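Local coordinates for uncharacterized protein (Sus scrofa, PDB 5BNF) that is the porcine form of CD38, a disulfide-bonded member of the ADP-ribosyl cyclase family built round a four-stranded parallel sheet and several helices, at residues 75-80 and 94-99; 154-159 and 190-195; 165-170 and 211-216; 202-207 and 226-231. One frame throughout, in Å; residues are numbered along the deposited sequence.

How the interactions relate
All four contacts lie on or beside the parallel sheet formed by strands 75-77, 153-160, 186-194 and 223-229. Interactions 1 to 3 are partly buried; interaction 4 is at the surface. Interaction 2 pairs the two inner strands by a backbone ladder, with aromatic stacking on one side and aliphatic packing on the other. Interaction 1 sits at the outer strand 75-77, where a loop adds one backbone bond and a polar indole-carboxylate meeting. Interaction 3 sets a buried loop phenylalanine on helix 208-219, with charged groups at its solvent side. Interaction 4 is mainly covalent and ties the other edge strand to the loop before that helix; E228 probably also bonds H195 of interaction 2.

Interaction 1 of 4, residues 75-80 and 94-99; sequences VFWSKT and LFTLEN
The indole of W77 and the carboxylate of E98 meet tip to tip, their planes 70° apart. Both carboxylate oxygens lie at the rim of the indole: E98 OE1 is 2.6 Å from W77 NE1, in a bond that is weak because the N-H points well off it, and E98 OE2 lies in the ring plane 3.0 Å from W77 CZ2. A third visitor to this edge is T96, whose CB stands 4.0 Å from W77 CD1. The acid gets there by a bend at chi2 (65°), which folds its CD out of line with the start of the side chain. Strand 75-77, which carries W77, is an outermost strand of the parallel sheet within this chain. F76 makes its backbone bonds to Q156 and F158 of the neighbouring strand 153-160, while V75 turns its N and O to the loop 94-99. V75 N donates to F95 O at 2.9 Å, and V75 O is approached by T96 CA at 3.4 Å in a CA-H...O contact. The same V75 O takes a hydrogen bond from a water that also accepts from L97 N, a leg that is short in the model; at L97 the loop passes into the short 3-10 turn 97-99. The side chain of V75 adds aliphatic contacts: V75 and L94 cross at about a right angle, and V75 CG2 presses to 3.4 Å from L94 CG, tighter than usual carbon contact, while the V75 CB lies 4.0 Å from T96 CG2.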
# COMPACT_ATOMS: atom_id res chain seq x y z
N VAL A 75 -5.39 -5.09 -7.42
CA VAL A 75 -6.15 -5.67 -6.33
C VAL A 75 -5.83 -5.02 -4.99
O VAL A 75 -4.69 -4.67 -4.71
CB VAL A 75 -5.87 -7.17 -6.23
CG1 VAL A 75 -6.61 -7.76 -5.05
CG2 VAL A 75 -6.29 -7.85 -7.52
N PHE A 76 -6.87 -4.86 -4.17
CA PHE A 76 -6.74 -4.26 -2.84
C PHE A 76 -7.23 -5.24 -1.78
O PHE A 76 -8.18 -6.00 -2.01
CB PHE A 76 -7.58 -2.98 -2.74
CG PHE A 76 -7.05 -1.84 -3.56
CD1 PHE A 76 -5.90 -1.16 -3.16
CD2 PHE A 76 -7.70 -1.43 -4.71
CE1 PHE A 76 -5.42 -0.09 -3.91
CE2 PHE A 76 -7.21 -0.36 -5.47
CZ PHE A 76 -6.07 0.30 -5.07
N TRP A 77 -6.58 -5.22 -0.62
CA TRP A 77 -6.97 -6.07 0.49
C TRP A 77 -7.11 -5.14 1.68
O TRP A 77 -6.19 -4.39 2.00
CB TRP A 77 -5.89 -7.11 0.78
CG TRP A 77 -4.54 -6.52 0.76
CD1 TRP A 77 -3.73 -6.38 -0.33
CD2 TRP A 77 -3.86 -5.89 1.85
NE1 TRP A 77 -2.59 -5.70 0.02
CE2 TRP A 77 -2.64 -5.39 1.35
CE3 TRP A 77 -4.16 -5.71 3.21
CZ2 TRP A 77 -1.72 -4.71 2.15
CZ3 TRP A 77 -3.24 -5.03 4.01
CH2 TRP A 77 -2.04 -4.54 3.48
N SER A 78 -8.27 -5.14 2.33
CA SER A 78 -8.43 -4.26 3.47
C SER A 78 -8.67 -5.03 4.75
O SER A 78 -9.76 -5.55 4.99
CB SER A 78 -9.58 -3.27 3.23
OG SER A 78 -9.49 -2.20 4.15
N LYS A 79 -7.61 -5.11 5.56
CA LYS A 79 -7.61 -5.80 6.84
C LYS A 79 -7.85 -7.31 6.77
O LYS A 79 -8.13 -7.96 7.77
CB LYS A 79 -8.63 -5.15 7.78
CG LYS A 79 -8.38 -5.47 9.24
CD LYS A 79 -6.92 -5.24 9.62
CE LYS A 79 -6.22 -6.53 10.04
NZ LYS A 79 -6.74 -7.09 11.32
N THR A 80 -7.72 -7.86 5.57
CA THR A 80 -7.88 -9.29 5.35
C THR A 80 -6.47 -9.79 5.04
O THR A 80 -6.25 -10.96 4.70
CB THR A 80 -8.84 -9.57 4.18
OG1 THR A 80 -8.55 -10.85 3.61
CG2 THR A 80 -8.72 -8.49 3.12
N LEU A 94 -1.35 -11.22 -10.52
CA LEU A 94 -2.22 -10.13 -10.11
C LEU A 94 -1.48 -9.21 -9.12
O LEU A 94 -0.82 -9.69 -8.20
CB LEU A 94 -3.47 -10.71 -9.47
CG LEU A 94 -4.82 -10.00 -9.65
CD1 LEU A 94 -5.05 -9.70 -11.14
CD2 LEU A 94 -5.88 -10.91 -9.07
N PHE A 95 -1.59 -7.90 -9.32
CA PHE A 95 -0.87 -6.95 -8.49
C PHE A 95 -1.54 -6.30 -7.29
O PHE A 95 -2.50 -5.54 -7.44
CB PHE A 95 -0.32 -5.83 -9.37
CG PHE A 95 0.65 -6.29 -10.42
CD1 PHE A 95 2.03 -6.18 -10.21
CD2 PHE A 95 0.20 -6.84 -11.61
CE1 PHE A 95 2.93 -6.62 -11.17
CE2 PHE A 95 1.10 -7.27 -12.58
CZ PHE A 95 2.47 -7.16 -12.37
N THR A 96 -1.02 -6.60 -6.10
CA THR A 96 -1.50 -5.97 -4.87
C THR A 96 -0.37 -4.98 -4.60
O THR A 96 0.69 -5.11 -5.19
CB THR A 96 -1.61 -6.97 -3.71
OG1 THR A 96 -0.32 -7.53 -3.43
CG2 THR A 96 -2.59 -8.07 -4.06
N LEU A 97 -0.57 -3.99 -3.73
CA LEU A 97 0.50 -3.02 -3.48
C LEU A 97 1.85 -3.67 -3.17
O LEU A 97 2.89 -3.21 -3.64
CB LEU A 97 0.11 -2.06 -2.35
CG LEU A 97 1.07 -0.90 -2.07
CD1 LEU A 97 1.46 -0.19 -3.35
CD2 LEU A 97 0.41 0.08 -1.11
N GLU A 98 1.84 -4.76 -2.40
CA GLU A 98 3.08 -5.44 -2.04
C GLU A 98 3.74 -6.22 -3.18
O GLU A 98 4.85 -6.73 -3.01
CB GLU A 98 2.83 -6.40 -0.87
CG GLU A 98 2.30 -5.75 0.40
CD GLU A 98 0.92 -5.18 0.21
OE1 GLU A 98 0.03 -5.92 -0.26
OE2 GLU A 98 0.72 -3.99 0.52
N ASN A 99 3.08 -6.32 -4.33
CA ASN A 99 3.67 -7.04 -5.45
C ASN A 99 4.35 -6.10 -6.44
O ASN A 99 4.96 -6.54 -7.41
CB ASN A 99 2.61 -7.89 -6.18
CG ASN A 99 2.03 -8.98 -5.30
OD1 ASN A 99 2.77 -9.72 -4.65
ND2 ASN A 99 0.71 -9.08 -5.29
O HOH W 1 -2.82 -3.88 -2.61

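Interaction 2 of 4, residues 154-159 and 190-195; sequences MVQVFL and KAWVIH
F158 and W192 stand side by side and point the same way, one on each of two neighbouring strands. In both, CG is anti to the carbonyl carbon and beside the backbone N (chi1 -67° in F158, -58° in W192), so both CG atoms leave their strands in the same direction; the rings form an offset stack. The phenyl ring and the five-membered ring of the indole have their centroids 4.8 Å apart and planes 28° apart; W192 CD1 sits over one face of F158, displaced toward the rim, 3.8 Å from CZ of F158. At the phenyl edge I194 closes in, its CD1 4.0 Å from F158 CD2, and the amide end of Q156 comes up to the edge of the indole. Further along the same side, M154 crosses K190 obliquely. Both chains are bent, and M154 CE lies tightly against K190 CD at 3.4 Å. These strands, 153-160 and 186-194, are the two of a beta-alpha-beta unit whose helix is 172-180, and they run parallel with Q156, V157, F158 and L159 paired to K190, A191, W192 and V193. Five backbone hydrogen bonds alternate along them, from K190 N to V155 O at 2.8 Å through to I194 N to L159 O at 3.0 Å. On the other side of the sheet the residues are aliphatic: V157 CG1 meets A191 CB at 3.8 Å. L159, directed to that side as well, packs onto A166 in the loop that leads toward the helix.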
# COMPACT_ATOMS: atom_id res chain seq x y z
N MET A 154 -10.85 -2.75 -14.51
CA MET A 154 -11.60 -3.24 -13.37
C MET A 154 -10.67 -3.49 -12.19
O MET A 154 -9.64 -4.15 -12.33
CB MET A 154 -12.33 -4.52 -13.76
CG MET A 154 -13.14 -5.14 -12.65
SD MET A 154 -12.19 -6.39 -11.78
CE MET A 154 -12.58 -7.82 -12.78
N VAL A 155 -11.03 -2.94 -11.03
CA VAL A 155 -10.25 -3.11 -9.82
C VAL A 155 -11.01 -3.98 -8.84
O VAL A 155 -12.24 -4.05 -8.87
CB VAL A 155 -9.94 -1.75 -9.14
CG1 VAL A 155 -9.13 -0.89 -10.06
CG2 VAL A 155 -11.23 -1.05 -8.75
N GLN A 156 -10.26 -4.64 -7.96
CA GLN A 156 -10.85 -5.52 -6.96
C GLN A 156 -10.37 -5.19 -5.56
O GLN A 156 -9.30 -4.61 -5.37
CB GLN A 156 -10.48 -6.97 -7.27
CG GLN A 156 -10.98 -7.50 -8.58
CD GLN A 156 -10.49 -8.91 -8.84
OE1 GLN A 156 -9.40 -9.12 -9.34
NE2 GLN A 156 -11.31 -9.89 -8.47
N VAL A 157 -11.18 -5.56 -4.57
CA VAL A 157 -10.81 -5.35 -3.18
C VAL A 157 -11.38 -6.51 -2.39
O VAL A 157 -12.54 -6.88 -2.57
CB VAL A 157 -11.37 -4.02 -2.63
CG1 VAL A 157 -12.88 -4.01 -2.70
CG2 VAL A 157 -10.89 -3.81 -1.20
N PHE A 158 -10.55 -7.11 -1.53
CA PHE A 158 -11.00 -8.23 -0.70
C PHE A 158 -11.25 -7.74 0.72
O PHE A 158 -10.42 -7.08 1.32
CB PHE A 158 -9.98 -9.37 -0.70
CG PHE A 158 -9.84 -10.06 -2.03
CD1 PHE A 158 -9.25 -9.41 -3.11
CD2 PHE A 158 -10.32 -11.35 -2.22
CE1 PHE A 158 -9.14 -10.04 -4.35
CE2 PHE A 158 -10.22 -11.98 -3.45
CZ PHE A 158 -9.63 -11.33 -4.52
N LEU A 159 -12.43 -8.08 1.24
CA LEU A 159 -12.81 -7.67 2.58
C LEU A 159 -13.14 -8.89 3.42
O LEU A 159 -13.42 -9.97 2.89
CB LEU A 159 -14.02 -6.74 2.49
CG LEU A 159 -13.83 -5.58 1.52
CD1 LEU A 159 -15.12 -4.77 1.39
CD2 LEU A 159 -12.69 -4.70 2.01
N LYS A 190 -14.95 -4.26 -8.05
CA LYS A 190 -15.63 -5.43 -7.55
C LYS A 190 -15.13 -5.74 -6.15
O LYS A 190 -13.93 -5.75 -5.90
CB LYS A 190 -15.39 -6.62 -8.48
CG LYS A 190 -16.06 -6.47 -9.83
CD LYS A 190 -15.38 -7.30 -10.91
CE LYS A 190 -15.13 -8.73 -10.47
NZ LYS A 190 -16.36 -9.43 -10.02
N ALA A 191 -16.06 -5.99 -5.24
CA ALA A 191 -15.67 -6.30 -3.87
C ALA A 191 -16.01 -7.75 -3.56
O ALA A 191 -17.05 -8.24 -3.97
CB ALA A 191 -16.38 -5.37 -2.89
N TRP A 192 -15.11 -8.42 -2.85
CA TRP A 192 -15.33 -9.81 -2.46
C TRP A 192 -15.30 -9.87 -0.94
O TRP A 192 -14.31 -9.48 -0.31
CB TRP A 192 -14.22 -10.74 -3.00
CG TRP A 192 -14.04 -10.75 -4.49
CD1 TRP A 192 -13.13 -10.02 -5.21
CD2 TRP A 192 -14.80 -11.50 -5.45
NE1 TRP A 192 -13.28 -10.27 -6.56
CE2 TRP A 192 -14.30 -11.17 -6.73
CE3 TRP A 192 -15.86 -12.41 -5.35
CZ2 TRP A 192 -14.82 -11.73 -7.90
CZ3 TRP A 192 -16.37 -12.96 -6.52
CH2 TRP A 192 -15.85 -12.62 -7.78
N VAL A 193 -16.39 -10.32 -0.34
CA VAL A 193 -16.46 -10.45 1.11
C VAL A 193 -16.24 -11.93 1.40
O VAL A 193 -17.03 -12.79 0.99
CB VAL A 193 -17.82 -9.99 1.67
CG1 VAL A 193 -17.86 -10.18 3.17
CG2 VAL A 193 -18.04 -8.52 1.35
N ILE A 194 -15.15 -12.23 2.11
CA ILE A 194 -14.79 -13.60 2.43
C ILE A 194 -15.44 -14.08 3.71
O ILE A 194 -15.39 -13.40 4.74
CB ILE A 194 -13.27 -13.75 2.58
CG1 ILE A 194 -12.56 -12.92 1.51
CG2 ILE A 194 -12.89 -15.21 2.44
CD1 ILE A 194 -13.00 -13.22 0.10
N HIS A 195 -16.04 -15.26 3.65
CA HIS A 195 -16.70 -15.85 4.81
C HIS A 195 -16.10 -17.22 5.11
O HIS A 195 -15.76 -17.98 4.20
CB HIS A 195 -18.20 -16.02 4.56
CG HIS A 195 -18.95 -14.74 4.43
ND1 HIS A 195 -18.74 -13.67 5.28
CD2 HIS A 195 -19.94 -14.36 3.59
CE1 HIS A 195 -19.56 -12.69 4.96
NE2 HIS A 195 -20.30 -13.08 3.93

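Interaction 3 of 4, residues 165-170 and 211-216; sequences NAFDKT and NELQLI
F167 lays its ring flat against L213, and this is the close-packed half of the contact. L213 CB stands 3.6 Å from the centroid of the F167 ring, only 5° off the ring normal, a CH-pi contact over the middle of the face. L213 CD1 reaches the same ring at CE1, also at 3.6 Å, and I216 CD1 comes to 3.7 Å from F167 CZ. F167 starts toward the helix at CB, and its CG is anti to the backbone N (chi1 172°). The loop 165-170 runs from strand 153-160 toward helix 172-180, and F167 fills the junction between that helix and helix 208-219: F167, L213 and I216 all touch V178 of helix 172-180, and F167 N donates to S209 OG at the start of helix 208-219. Toward solvent the fit slackens. K169 and I216 slide past each other in opposite directions, with K169 NZ 3.8 Å from I216 CD1. The amine of K169 stays 5.4 Å from E212 OE2, so the opposite charges are near but not in contact; instead a water accepts from K169 NZ and donates to E212 O. The loop itself is braced by an Asx turn, T170 N to D168 OD1; T170 OG1 also donates to OD1, from the same face of the carboxylate.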
# COMPACT_ATOMS: atom_id res chain seq x y z
N ASN A 165 -17.61 -4.61 10.35
CA ASN A 165 -17.57 -3.64 9.26
C ASN A 165 -16.41 -3.88 8.30
O ASN A 165 -15.37 -3.24 8.40
CB ASN A 165 -17.47 -2.23 9.83
CG ASN A 165 -18.70 -1.84 10.61
OD1 ASN A 165 -18.61 -1.22 11.66
ND2 ASN A 165 -19.87 -2.21 10.09
N ALA A 166 -16.61 -4.81 7.37
CA ALA A 166 -15.60 -5.16 6.38
C ALA A 166 -14.99 -3.94 5.69
O ALA A 166 -13.80 -3.92 5.41
CB ALA A 166 -16.19 -6.11 5.35
N PHE A 167 -15.82 -2.95 5.40
CA PHE A 167 -15.33 -1.74 4.75
C PHE A 167 -15.19 -0.64 5.79
O PHE A 167 -16.19 -0.14 6.31
CB PHE A 167 -16.28 -1.29 3.64
CG PHE A 167 -15.92 0.04 3.05
CD1 PHE A 167 -14.86 0.17 2.17
CD2 PHE A 167 -16.62 1.19 3.43
CE1 PHE A 167 -14.48 1.42 1.68
CE2 PHE A 167 -16.25 2.43 2.94
CZ PHE A 167 -15.18 2.55 2.07
N ASP A 168 -13.96 -0.26 6.07
CA ASP A 168 -13.68 0.77 7.06
C ASP A 168 -13.31 2.11 6.43
O ASP A 168 -12.36 2.19 5.66
CB ASP A 168 -12.52 0.29 7.94
CG ASP A 168 -12.28 1.19 9.13
OD1 ASP A 168 -12.63 2.38 9.07
OD2 ASP A 168 -11.71 0.70 10.13
N LYS A 169 -14.06 3.16 6.77
CA LYS A 169 -13.79 4.50 6.23
C LYS A 169 -12.53 5.13 6.80
O LYS A 169 -12.10 6.18 6.33
CB LYS A 169 -14.96 5.46 6.50
CG LYS A 169 -15.88 5.72 5.31
CD LYS A 169 -16.95 6.73 5.69
CE LYS A 169 -18.03 6.87 4.63
NZ LYS A 169 -17.56 7.50 3.37
N THR A 170 -11.94 4.52 7.83
CA THR A 170 -10.72 5.07 8.42
C THR A 170 -9.46 4.31 7.99
O THR A 170 -8.35 4.72 8.30
CB THR A 170 -10.76 5.05 9.97
OG1 THR A 170 -10.66 3.70 10.44
CG2 THR A 170 -12.05 5.66 10.48
N ASN A 211 -22.43 -0.64 1.81
CA ASN A 211 -23.25 0.37 1.16
C ASN A 211 -22.50 1.70 1.21
O ASN A 211 -22.65 2.53 0.32
CB ASN A 211 -24.60 0.50 1.86
CG ASN A 211 -25.45 1.60 1.25
OD1 ASN A 211 -25.99 1.44 0.16
ND2 ASN A 211 -25.57 2.72 1.95
N GLU A 212 -21.68 1.89 2.23
CA GLU A 212 -20.92 3.13 2.33
C GLU A 212 -19.92 3.18 1.18
O GLU A 212 -19.68 4.25 0.62
CB GLU A 212 -20.17 3.22 3.65
CG GLU A 212 -21.05 3.35 4.85
CD GLU A 212 -20.26 3.53 6.13
OE1 GLU A 212 -19.43 2.64 6.44
OE2 GLU A 212 -20.47 4.55 6.81
N LEU A 213 -19.36 2.02 0.84
CA LEU A 213 -18.40 1.93 -0.25
C LEU A 213 -19.11 2.17 -1.58
O LEU A 213 -18.62 2.90 -2.44
CB LEU A 213 -17.73 0.55 -0.27
CG LEU A 213 -16.88 0.20 -1.50
CD1 LEU A 213 -15.80 1.26 -1.71
CD2 LEU A 213 -16.24 -1.18 -1.32
N GLN A 214 -20.26 1.54 -1.74
CA GLN A 214 -21.05 1.70 -2.95
C GLN A 214 -21.39 3.17 -3.22
O GLN A 214 -21.23 3.65 -4.34
CB GLN A 214 -22.32 0.86 -2.83
CG GLN A 214 -23.44 1.29 -3.76
CD GLN A 214 -23.84 0.20 -4.73
OE1 GLN A 214 -24.19 -0.91 -4.32
NE2 GLN A 214 -23.80 0.51 -6.02
N LEU A 215 -21.86 3.89 -2.21
CA LEU A 215 -22.21 5.30 -2.40
C LEU A 215 -21.00 6.11 -2.85
O LEU A 215 -21.11 7.01 -3.67
CB LEU A 215 -22.80 5.88 -1.12
CG LEU A 215 -24.33 5.81 -0.98
CD1 LEU A 215 -24.89 4.52 -1.58
CD2 LEU A 215 -24.68 5.92 0.48
N ILE A 216 -19.83 5.78 -2.31
CA ILE A 216 -18.62 6.48 -2.71
C ILE A 216 -18.44 6.31 -4.22
O ILE A 216 -18.23 7.28 -4.94
CB ILE A 216 -17.38 5.89 -2.02
CG1 ILE A 216 -17.36 6.31 -0.55
CG2 ILE A 216 -16.13 6.32 -2.77
CD1 ILE A 216 -16.25 5.66 0.27
O HOH W 2 -19.84 6.67 1.68

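Interaction 4 of 4, residues 202-207 and 226-231; sequences RDTCSG and CQENYR
E228 sets its CB toward the loop 202-207, and its outer atoms meet T204 and C205. With CG anti to the carbonyl carbon (chi1 -52°), its CG comes to 3.5 Å from C205 SG and rests against the disulfide. CD, next along an extended chain, lies 3.8 Å from T204 CB. The tip then divides its work. OE2 accepts a hydrogen bond from C205 N at 3.2 Å, the donor standing above the carboxylate plane, 78° out of it, and lies 3.4 Å from T204 CB. OE1 sits 3.6 Å from that same T204 CB and has H195 NE2 as its partner, a probable hydrogen bond whose length in the model is doubtful. Beside it the C205-C226 disulfide joins the segments covalently, SG to SG at 2.0 Å with a torsion of -86° about the S-S bond. The loop bends over T204 to G207 in a type I turn, and S206 N donates to T204 OG1 at 3.1 Å, an ST turn. G207 occupies the N-cap of helix 208-219, so the disulfide ties the entrance of that helix to strand 223-229, an outermost strand of the sheet within the chain; C205 and C226 both pack on V193 of strand 186-194, and C226 also touches I210 in the helix.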
# COMPACT_ATOMS: atom_id res chain seq x y z
N ARG A 202 -20.55 -11.81 9.97
CA ARG A 202 -20.67 -10.66 10.87
C ARG A 202 -21.06 -9.47 9.99
O ARG A 202 -21.72 -8.54 10.45
CB ARG A 202 -19.33 -10.38 11.55
CG ARG A 202 -18.90 -11.43 12.56
CD ARG A 202 -19.61 -11.23 13.88
NE ARG A 202 -19.35 -9.91 14.44
CZ ARG A 202 -19.82 -9.49 15.62
NH1 ARG A 202 -20.57 -10.29 16.36
NH2 ARG A 202 -19.53 -8.27 16.05
N ASP A 203 -20.65 -9.53 8.73
CA ASP A 203 -20.95 -8.48 7.77
C ASP A 203 -21.10 -9.13 6.40
O ASP A 203 -20.40 -10.08 6.08
CB ASP A 203 -19.83 -7.45 7.77
CG ASP A 203 -20.26 -6.12 7.19
OD1 ASP A 203 -21.46 -5.80 7.27
OD2 ASP A 203 -19.40 -5.38 6.66
N THR A 204 -22.03 -8.63 5.60
CA THR A 204 -22.27 -9.21 4.29
C THR A 204 -22.37 -8.10 3.26
O THR A 204 -22.28 -6.92 3.60
CB THR A 204 -23.59 -10.00 4.26
OG1 THR A 204 -24.69 -9.08 4.26
CG2 THR A 204 -23.70 -10.89 5.49
N CYS A 205 -22.55 -8.48 2.00
CA CYS A 205 -22.70 -7.53 0.91
C CYS A 205 -23.94 -6.66 1.09
O CYS A 205 -24.06 -5.59 0.47
CB CYS A 205 -22.81 -8.26 -0.44
SG CYS A 205 -21.27 -8.83 -1.22
N SER A 206 -24.86 -7.11 1.93
CA SER A 206 -26.09 -6.39 2.19
C SER A 206 -25.98 -5.47 3.40
O SER A 206 -26.98 -4.88 3.83
CB SER A 206 -27.23 -7.37 2.40
OG SER A 206 -28.42 -6.71 2.77
N GLY A 207 -24.78 -5.35 3.96
CA GLY A 207 -24.59 -4.51 5.13
C GLY A 207 -24.41 -3.04 4.83
O GLY A 207 -24.17 -2.64 3.69
N CYS A 226 -20.67 -6.54 -5.54
CA CYS A 226 -20.19 -7.20 -4.34
C CYS A 226 -20.65 -8.66 -4.36
O CYS A 226 -21.80 -8.95 -4.67
CB CYS A 226 -20.75 -6.50 -3.12
SG CYS A 226 -20.17 -7.14 -1.52
N GLN A 227 -19.74 -9.56 -4.02
CA GLN A 227 -20.03 -10.98 -4.01
C GLN A 227 -19.44 -11.57 -2.76
O GLN A 227 -18.46 -11.05 -2.22
CB GLN A 227 -19.41 -11.64 -5.23
CG GLN A 227 -20.41 -12.09 -6.28
CD GLN A 227 -19.74 -12.73 -7.48
OE1 GLN A 227 -19.01 -12.06 -8.22
NE2 GLN A 227 -19.98 -14.02 -7.69
N GLU A 228 -20.03 -12.66 -2.30
CA GLU A 228 -19.58 -13.33 -1.09
C GLU A 228 -18.97 -14.69 -1.42
O GLU A 228 -19.52 -15.44 -2.22
CB GLU A 228 -20.75 -13.45 -0.13
CG GLU A 228 -21.42 -12.09 0.09
CD GLU A 228 -22.33 -12.03 1.30
OE1 GLU A 228 -21.96 -12.58 2.36
OE2 GLU A 228 -23.42 -11.41 1.22
N ASN A 229 -17.83 -14.99 -0.80
CA ASN A 229 -17.12 -16.25 -1.03
C ASN A 229 -16.52 -16.86 0.24
O ASN A 229 -16.05 -16.15 1.12
CB ASN A 229 -15.98 -16.02 -2.03
CG ASN A 229 -16.17 -16.82 -3.30
OD1 ASN A 229 -17.02 -16.50 -4.12
ND2 ASN A 229 -15.37 -17.88 -3.45
N TYR A 230 -16.54 -18.19 0.31
CA TYR A 230 -15.97 -18.92 1.44
C TYR A 230 -14.53 -19.20 1.04
O TYR A 230 -13.60 -18.52 1.47
CB TYR A 230 -16.66 -20.27 1.64
CG TYR A 230 -18.17 -20.25 1.62
CD1 TYR A 230 -18.89 -19.63 2.65
CD2 TYR A 230 -18.88 -20.86 0.59
CE1 TYR A 230 -20.29 -19.64 2.65
CE2 TYR A 230 -20.26 -20.88 0.58
CZ TYR A 230 -20.97 -20.27 1.61
OH TYR A 230 -22.34 -20.30 1.60
N ARG A 231 -14.36 -20.22 0.20
CA ARG A 231 -13.06 -20.64 -0.32
C ARG A 231 -12.10 -21.13 0.76
O ARG A 231 -12.49 -21.14 1.95
CB ARG A 231 -12.44 -19.48 -1.13
CG ARG A 231 -11.16 -18.88 -0.55
CD ARG A 231 -11.08 -17.38 -0.79
NE ARG A 231 -10.74 -17.00 -2.16
CZ ARG A 231 -9.51 -17.02 -2.67
NH1 ARG A 231 -8.49 -17.41 -1.91
NH2 ARG A 231 -9.30 -16.65 -3.92